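Local coordinates for protein putative secreted endoglycosylceramidase (Rhodococcus hoagii, PDB 6JYZ) that is an endogalactosylceramidase of glycoside hydrolase family 5, probably cleaving the O-glycosidic bond between sugar and ceramide in glycolipids, at residues I149-A154 / D368-K373; V133-G138 / T165-G170. One frame throughout, in Å; residues are numbered along the deposited sequence.

Interaction 1 of 2, residues I149-A154 / D368-K373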
ATOM      1  N   ILE A 149      22.975   0.525   1.062  1.00 10.97           N
ATOM      2  CA  ILE A 149      22.673  -0.256   2.262  1.00 11.23           C
ATOM      3  C   ILE A 149      21.644  -1.306   1.853  1.00 10.53           C
ATOM      4  O   ILE A 149      21.137  -1.313   0.728  1.00 11.14           O
ATOM      5  CB  ILE A 149      22.126   0.610   3.410  1.00 11.04           C
ATOM      6  CG1 ILE A 149      20.793   1.294   3.073  1.00 12.26           C
ATOM      7  CG2 ILE A 149      23.194   1.645   3.816  1.00 13.62           C
ATOM      8  CD1 ILE A 149      20.194   2.093   4.263  1.00 12.95           C
ATOM      9  N   GLY A 150      21.406  -2.268   2.740  1.00 10.79           N
ATOM     10  CA  GLY A 150      20.393  -3.281   2.509  1.00 10.52           C
ATOM     11  C   GLY A 150      18.985  -2.781   2.853  1.00 10.12           C
ATOM     12  O   GLY A 150      18.819  -1.939   3.745  1.00 10.91           O
ATOM     13  N   TRP A 151      17.995  -3.378   2.160  1.00  9.64           N
ATOM     14  CA  TRP A 151      16.611  -2.944   2.328  1.00  9.67           C
ATOM     15  C   TRP A 151      15.732  -4.140   2.677  1.00  9.73           C
ATOM     16  O   TRP A 151      15.888  -4.682   3.781  1.00 11.17           O
ATOM     17  CB  TRP A 151      16.157  -2.159   1.079  1.00 10.47           C
ATOM     18  CG  TRP A 151      16.919  -0.872   0.934  1.00  9.90           C
ATOM     19  CD1 TRP A 151      18.135  -0.710   0.332  1.00 10.77           C
ATOM     20  CD2 TRP A 151      16.520   0.393   1.451  1.00 11.12           C
ATOM     21  NE1 TRP A 151      18.522   0.594   0.455  1.00 11.23           N
ATOM     22  CE2 TRP A 151      17.566   1.299   1.139  1.00 10.82           C
ATOM     23  CE3 TRP A 151      15.356   0.887   2.074  1.00 12.15           C
ATOM     24  CZ2 TRP A 151      17.517   2.652   1.498  1.00 11.77           C
ATOM     25  CZ3 TRP A 151      15.327   2.225   2.438  1.00 12.56           C
ATOM     26  CH2 TRP A 151      16.386   3.083   2.139  1.00 12.54           C
ATOM     27  N   ASP A 152      14.848  -4.553   1.797  1.00  9.66           N
ATOM     28  CA  ASP A 152      13.813  -5.555   2.107  1.00  9.94           C
ATOM     29  C   ASP A 152      13.285  -6.071   0.805  1.00  9.53           C
ATOM     30  O   ASP A 152      13.273  -5.323  -0.193  1.00  9.85           O
ATOM     31  CB  ASP A 152      12.677  -4.959   2.957  1.00 10.50           C
ATOM     32  CG  ASP A 152      11.979  -3.803   2.257  1.00 10.53           C
ATOM     33  OD1 ASP A 152      12.687  -2.738   2.054  1.00 11.15           O
ATOM     34  OD2 ASP A 152      10.810  -3.904   1.924  1.00 12.20           O
ATOM     35  N   GLY A 153      12.825  -7.338   0.791  1.00  9.72           N
ATOM     36  CA  GLY A 153      12.260  -7.928  -0.408  1.00  9.57           C
ATOM     37  C   GLY A 153      12.736  -9.352  -0.556  1.00  9.79           C
ATOM     38  O   GLY A 153      12.295 -10.254   0.194  1.00 10.54           O
ATOM     39  N   ALA A 154      13.592  -9.580  -1.523  1.00  9.42           N
ATOM     40  CA  ALA A 154      13.965 -10.929  -1.900  1.00  9.58           C
ATOM     41  C   ALA A 154      15.018 -11.535  -0.983  1.00  9.85           C
ATOM     42  O   ALA A 154      15.892 -10.865  -0.473  1.00  9.94           O
ATOM     43  CB  ALA A 154      14.514 -10.855  -3.321  1.00 10.50           C
ATOM     44  N   ASP A 368      15.120   1.383  10.948  1.00 13.13           N
ATOM     45  CA  ASP A 368      14.649   1.168   9.559  1.00 12.94           C
ATOM     46  C   ASP A 368      15.741   1.685   8.629  1.00 12.35           C
ATOM     47  O   ASP A 368      16.359   2.715   8.891  1.00 12.39           O
ATOM     48  CB  ASP A 368      13.360   2.001   9.421  1.00 13.62           C
ATOM     49  CG  ASP A 368      12.614   1.839   8.094  1.00 14.50           C
ATOM     50  OD1 ASP A 368      13.170   2.240   7.073  1.00 20.36           O
ATOM     51  OD2 ASP A 368      11.504   1.333   8.094  1.00 14.84           O
ATOM     52  N   PRO A 369      15.927   1.029   7.460  1.00 12.37           N
ATOM     53  CA  PRO A 369      16.935   1.519   6.529  1.00 13.32           C
ATOM     54  C   PRO A 369      16.745   2.950   6.080  1.00 13.58           C
ATOM     55  O   PRO A 369      17.695   3.647   5.812  1.00 14.34           O
ATOM     56  CB  PRO A 369      16.864   0.598   5.321  1.00 13.30           C
ATOM     57  CG  PRO A 369      15.534  -0.127   5.543  1.00 19.25           C
ATOM     58  CD  PRO A 369      15.284  -0.225   7.067  1.00 14.23           C
ATOM     59  N   HIS A 370      15.496   3.424   6.041  1.00 15.09           N
ATOM     60  CA  HIS A 370      15.253   4.804   5.670  1.00 16.40           C
ATOM     61  C   HIS A 370      15.968   5.724   6.646  1.00 16.65           C
ATOM     62  O   HIS A 370      16.492   6.758   6.262  1.00 21.06           O
ATOM     63  CB  HIS A 370      13.720   5.149   5.605  1.00 18.79           C
ATOM     64  CG  HIS A 370      12.845   4.437   4.590  1.00 16.87           C
ATOM     65  ND1 HIS A 370      12.342   3.144   4.750  1.00 20.12           N
ATOM     66  CD2 HIS A 370      12.498   4.824   3.309  1.00 16.72           C
ATOM     67  CE1 HIS A 370      11.615   2.816   3.656  1.00 19.74           C
ATOM     68  NE2 HIS A 370      11.734   3.836   2.791  1.00 18.79           N
ATOM     69  N   ALA A 371      15.949   5.393   7.959  1.00 15.14           N
ATOM     70  CA  ALA A 371      16.625   6.174   8.994  1.00 17.45           C
ATOM     71  C   ALA A 371      18.129   5.985   8.915  1.00 19.02           C
ATOM     72  O   ALA A 371      18.890   6.937   9.126  1.00 20.53           O
ATOM     73  CB  ALA A 371      16.111   5.779  10.395  1.00 17.51           C
ATOM     74  N   VAL A 372      18.579   4.758   8.649  1.00 16.67           N
ATOM     75  CA  VAL A 372      20.016   4.474   8.564  1.00 18.59           C
ATOM     76  C   VAL A 372      20.615   5.262   7.400  1.00 19.22           C
ATOM     77  O   VAL A 372      21.717   5.838   7.552  1.00 23.78           O
ATOM     78  CB  VAL A 372      20.274   2.969   8.376  1.00 17.44           C
ATOM     79  CG1 VAL A 372      21.783   2.730   8.023  1.00 18.87           C
ATOM     80  CG2 VAL A 372      19.901   2.203   9.628  1.00 18.82           C
ATOM     81  N   LYS A 373      19.922   5.343   6.277  1.00 17.98           N
ATOM     82  CA  LYS A 373      20.448   5.968   5.074  1.00 24.20           C
ATOM     83  C   LYS A 373      20.803   7.411   5.395  1.00 28.79           C
ATOM     84  O   LYS A 373      21.794   7.896   4.874  1.00 36.55           O
ATOM     85  CB  LYS A 373      19.380   6.011   3.972  1.00 23.58           C
ATOM     86  CG  LYS A 373      19.823   6.640   2.647  1.00 31.89           C
ATOM     87  CD  LYS A 373      18.681   6.813   1.694  1.00 29.39           C
ATOM     88  CE  LYS A 373      18.822   8.012   0.764  1.00 36.59           C
ATOM     89  NZ  LYS A 373      20.215   8.435   0.528  1.00 39.65           N
TER

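Interaction 2 of 2, residues V133-G138 / T165-G170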
ATOM      1  N   VAL A 133      21.564  -6.282  -0.725  1.00 11.31           N
ATOM      2  CA  VAL A 133      22.161  -5.433  -1.747  1.00 11.51           C
ATOM      3  C   VAL A 133      23.038  -4.343  -1.182  1.00 11.42           C
ATOM      4  O   VAL A 133      23.464  -3.482  -1.967  1.00 12.18           O
ATOM      5  CB  VAL A 133      21.035  -4.781  -2.594  1.00 11.87           C
ATOM      6  CG1 VAL A 133      20.199  -5.872  -3.250  1.00 12.89           C
ATOM      7  CG2 VAL A 133      20.162  -3.825  -1.834  1.00 12.31           C
ATOM      8  N   GLY A 134      23.329  -4.316   0.108  1.00 11.12           N
ATOM      9  CA  GLY A 134      24.143  -3.239   0.645  1.00 11.63           C
ATOM     10  C   GLY A 134      25.644  -3.428   0.391  1.00 11.63           C
ATOM     11  O   GLY A 134      26.129  -4.519   0.133  1.00 12.83           O
ATOM     12  N   THR A 135      26.363  -2.310   0.483  1.00 11.29           N
ATOM     13  CA  THR A 135      27.820  -2.367   0.307  1.00 12.03           C
ATOM     14  C   THR A 135      28.458  -2.931   1.574  1.00 12.83           C
ATOM     15  O   THR A 135      28.258  -2.376   2.636  1.00 14.34           O
ATOM     16  CB  THR A 135      28.362  -0.973   0.026  1.00 12.39           C
ATOM     17  OG1 THR A 135      27.625  -0.356  -1.048  1.00 12.47           O
ATOM     18  CG2 THR A 135      29.830  -1.018  -0.397  1.00 13.21           C
ATOM     19  N   PRO A 136      29.249  -4.013   1.460  1.00 13.08           N
ATOM     20  CA  PRO A 136      29.844  -4.555   2.706  1.00 15.87           C
ATOM     21  C   PRO A 136      30.840  -3.582   3.316  1.00 17.06           C
ATOM     22  O   PRO A 136      31.422  -2.727   2.649  1.00 15.64           O
ATOM     23  CB  PRO A 136      30.561  -5.812   2.209  1.00 18.83           C
ATOM     24  CG  PRO A 136      30.071  -6.142   0.835  1.00 17.72           C
ATOM     25  CD  PRO A 136      29.450  -4.844   0.289  1.00 14.95           C
ATOM     26  N   GLU A 137      30.971  -3.626   4.659  1.00 21.11           N
ATOM     27  CA  GLU A 137      31.864  -2.726   5.368  1.00 22.60           C
ATOM     28  C   GLU A 137      33.278  -2.641   4.794  1.00 26.66           C
ATOM     29  O   GLU A 137      33.787  -1.531   4.677  1.00 30.72           O
ATOM     30  CB  GLU A 137      31.845  -3.119   6.862  1.00 30.66           C
ATOM     31  CG  GLU A 137      32.747  -2.262   7.734  1.00 38.10           C
ATOM     32  CD  GLU A 137      33.117  -2.848   9.092  1.00 51.59           C
ATOM     33  OE1 GLU A 137      32.534  -3.902   9.500  1.00 58.46           O
ATOM     34  OE2 GLU A 137      34.003  -2.250   9.748  1.00 51.93           O
ATOM     35  N   GLY A 138      33.895  -3.717   4.372  1.00 25.64           N
ATOM     36  CA  GLY A 138      35.272  -3.344   3.958  1.00 23.32           C
ATOM     37  C   GLY A 138      35.448  -2.997   2.469  1.00 21.05           C
ATOM     38  O   GLY A 138      36.564  -3.031   1.922  1.00 20.74           O
ATOM     39  N   THR A 165      28.573  -3.451  -8.762  1.00 10.88           N
ATOM     40  CA  THR A 165      28.703  -2.674  -7.545  1.00 11.15           C
ATOM     41  C   THR A 165      27.345  -2.372  -6.905  1.00 10.78           C
ATOM     42  O   THR A 165      26.361  -2.077  -7.592  1.00 10.17           O
ATOM     43  CB  THR A 165      29.468  -1.370  -7.827  1.00 10.62           C
ATOM     44  OG1 THR A 165      29.549  -0.651  -6.589  1.00 12.19           O
ATOM     45  CG2 THR A 165      28.838  -0.472  -8.829  1.00 11.43           C
ATOM     46  N   THR A 166      27.360  -2.481  -5.591  1.00 11.17           N
ATOM     47  CA  THR A 166      26.212  -2.140  -4.742  1.00 10.28           C
ATOM     48  C   THR A 166      26.127  -0.658  -4.447  1.00 11.41           C
ATOM     49  O   THR A 166      25.171  -0.197  -3.789  1.00 12.07           O
ATOM     50  CB  THR A 166      26.287  -2.904  -3.417  1.00 11.05           C
ATOM     51  OG1 THR A 166      27.498  -2.508  -2.756  1.00 12.94           O
ATOM     52  CG2 THR A 166      26.275  -4.387  -3.661  1.00 12.53           C
ATOM     53  N   CYS A 167      27.082   0.135  -4.891  1.00 11.16           N
ATOM     54  CA  CYS A 167      27.023   1.584  -4.705  1.00 11.76           C
ATOM     55  C   CYS A 167      26.095   2.228  -5.691  1.00 12.01           C
ATOM     56  O   CYS A 167      25.704   1.615  -6.684  1.00 13.63           O
ATOM     57  CB  CYS A 167      28.431   2.142  -4.779  1.00 12.46           C
ATOM     58  SG  CYS A 167      29.531   1.334  -3.568  1.00 14.99           S
ATOM     59  N   ASN A 168      25.637   3.422  -5.388  1.00 11.17           N
ATOM     60  CA  ASN A 168      24.589   4.041  -6.195  1.00 10.87           C
ATOM     61  C   ASN A 168      24.879   5.493  -6.580  1.00 11.61           C
ATOM     62  O   ASN A 168      25.804   6.117  -6.044  1.00 13.00           O
ATOM     63  CB  ASN A 168      23.234   3.912  -5.462  1.00 11.69           C
ATOM     64  CG  ASN A 168      23.245   4.535  -4.098  1.00 13.28           C
ATOM     65  OD1 ASN A 168      23.651   5.686  -3.966  1.00 13.70           O
ATOM     66  ND2 ASN A 168      22.778   3.825  -3.077  1.00 13.54           N
ATOM     67  N   ILE A 169      24.072   5.973  -7.527  1.00 12.21           N
ATOM     68  CA  ILE A 169      24.198   7.380  -7.936  1.00 14.33           C
ATOM     69  C   ILE A 169      23.382   8.250  -6.978  1.00 13.86           C
ATOM     70  O   ILE A 169      22.156   8.075  -6.806  1.00 14.75           O
ATOM     71  CB  ILE A 169      23.733   7.546  -9.373  1.00 14.49           C
ATOM     72  CG1 ILE A 169      24.669   6.778 -10.290  1.00 15.39           C
ATOM     73  CG2 ILE A 169      23.722   9.034  -9.800  1.00 16.67           C
ATOM     74  CD1 ILE A 169      24.245   6.810 -11.798  1.00 19.04           C
ATOM     75  N   GLY A 170      24.070   9.134  -6.259  1.00 14.97           N
ATOM     76  CA  GLY A 170      23.370  10.184  -5.496  1.00 15.26           C
ATOM     77  C   GLY A 170      22.729   9.693  -4.209  1.00 17.63           C
ATOM     78  O   GLY A 170      21.959  10.435  -3.627  1.00 18.61           O
TER
HETATM   79  O   HOH W   1      22.782  -1.333  -3.627  1.00 13.76           O

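Interaction 1 of 2, residues I149-A154 / D368-K373
Trp-151 meets Pro-369 with a face and His-370 with an edge, so its indole fits into the angle between two neighbouring side chains. CB of Pro-369 sits over the six-membered ring, 3.7 Å from its centroid and 19° off the normal, a CH-pi contact. The benzo edge of Trp-151 points at the imidazole of His-370, with CZ3 3.8 Å above the middle of that ring and the planes 85° apart: a T-shaped pair. Both segments belong to the (beta/alpha)8 barrel of family 5, the tryptophan on the long excursion after strand 119-124 and its partners at the start of helix 369-374, just beyond strand 356-359. Asp-368, the N-cap of that helix, fixes the imidazole: its OD1 takes His-370 ND1 on the syn side at 2.6 Å and His-370 N through the anti lone pair at 2.8 Å. Ile-149 approaches Pro-369 at about a right angle. Its CG1 lies between backbone N and carbonyl carbon (chi1 63°), which carries CD1 to 3.8 Å from Pro-369 CB and onto the same indole face as the proline. Lys-373 CD lies at the indole edge, while its NZ hydrogen-bonds to Gly-171 O.

Interaction 2 of 2, residues V133-G138 / T165-G170
Chi1 of 61° tucks Thr-166 OG1 between its own backbone N and carbonyl carbon, while chi1 of -51° turns Thr-135 OG1 anti to its carbonyl carbon; the two hydroxyls meet in a hydrogen bond, 2.8 Å from Thr-135 OG1 to Thr-166 OG1. The side chains cross obliquely, and Thr-166 reaches in far enough for its OG1 to lie 3.1 Å from Thr-135 CA. Below the hydroxyl, the rest of Thr-166 rests against the chain before Thr-135, its CB 3.2 Å from Val-133 O. That carbonyl is also gripped by a water, which donates to Val-133 O at 2.8 Å and to Thr-166 O at 2.7 Å and so bridges the two backbones. Thr-135 OG1 has a further partner in Gly-148 N, and it lies 3.6 Å from Cys-167 SG, the sulfur joined to Cys-141. With Thr-135 cut back to an alanine, Thr-166 OG1 and Gly-148 N would probably lose the hydroxyl they share and a gap would open beside the disulfide. Val-133 and Thr-166 also touch helix 177-187, through Val-179 and Ala-178. In residues 165-170, Cys-167 N donates to Thr-165 OG1 at 3.1 Å, in a nearly straight bond of 166°, and this closure is the hallmark of an ST turn, here closed by the N-H of a disulfide cysteine.

Going from the N terminus, the chain leaves strand 119-124 and enters the long loop that ends at helix 177-187. Residues 133-138 come first, then 149-154, then 165-170, so interaction 2 closes a loop of 26 residues that has no helix or strand and carries the first half of interaction 1. The second half, 368-373, follows after 213 intervening residues, beyond much of the barrel; the two contacts therefore cross. Interaction 2 ties the long loop to itself, whereas interaction 1 joins it to the short helix after strand 356-359. Their centres lie about 12 Å apart, and they touch directly where Val-133 CG2 packs 3.7 Å from Ile-149 O.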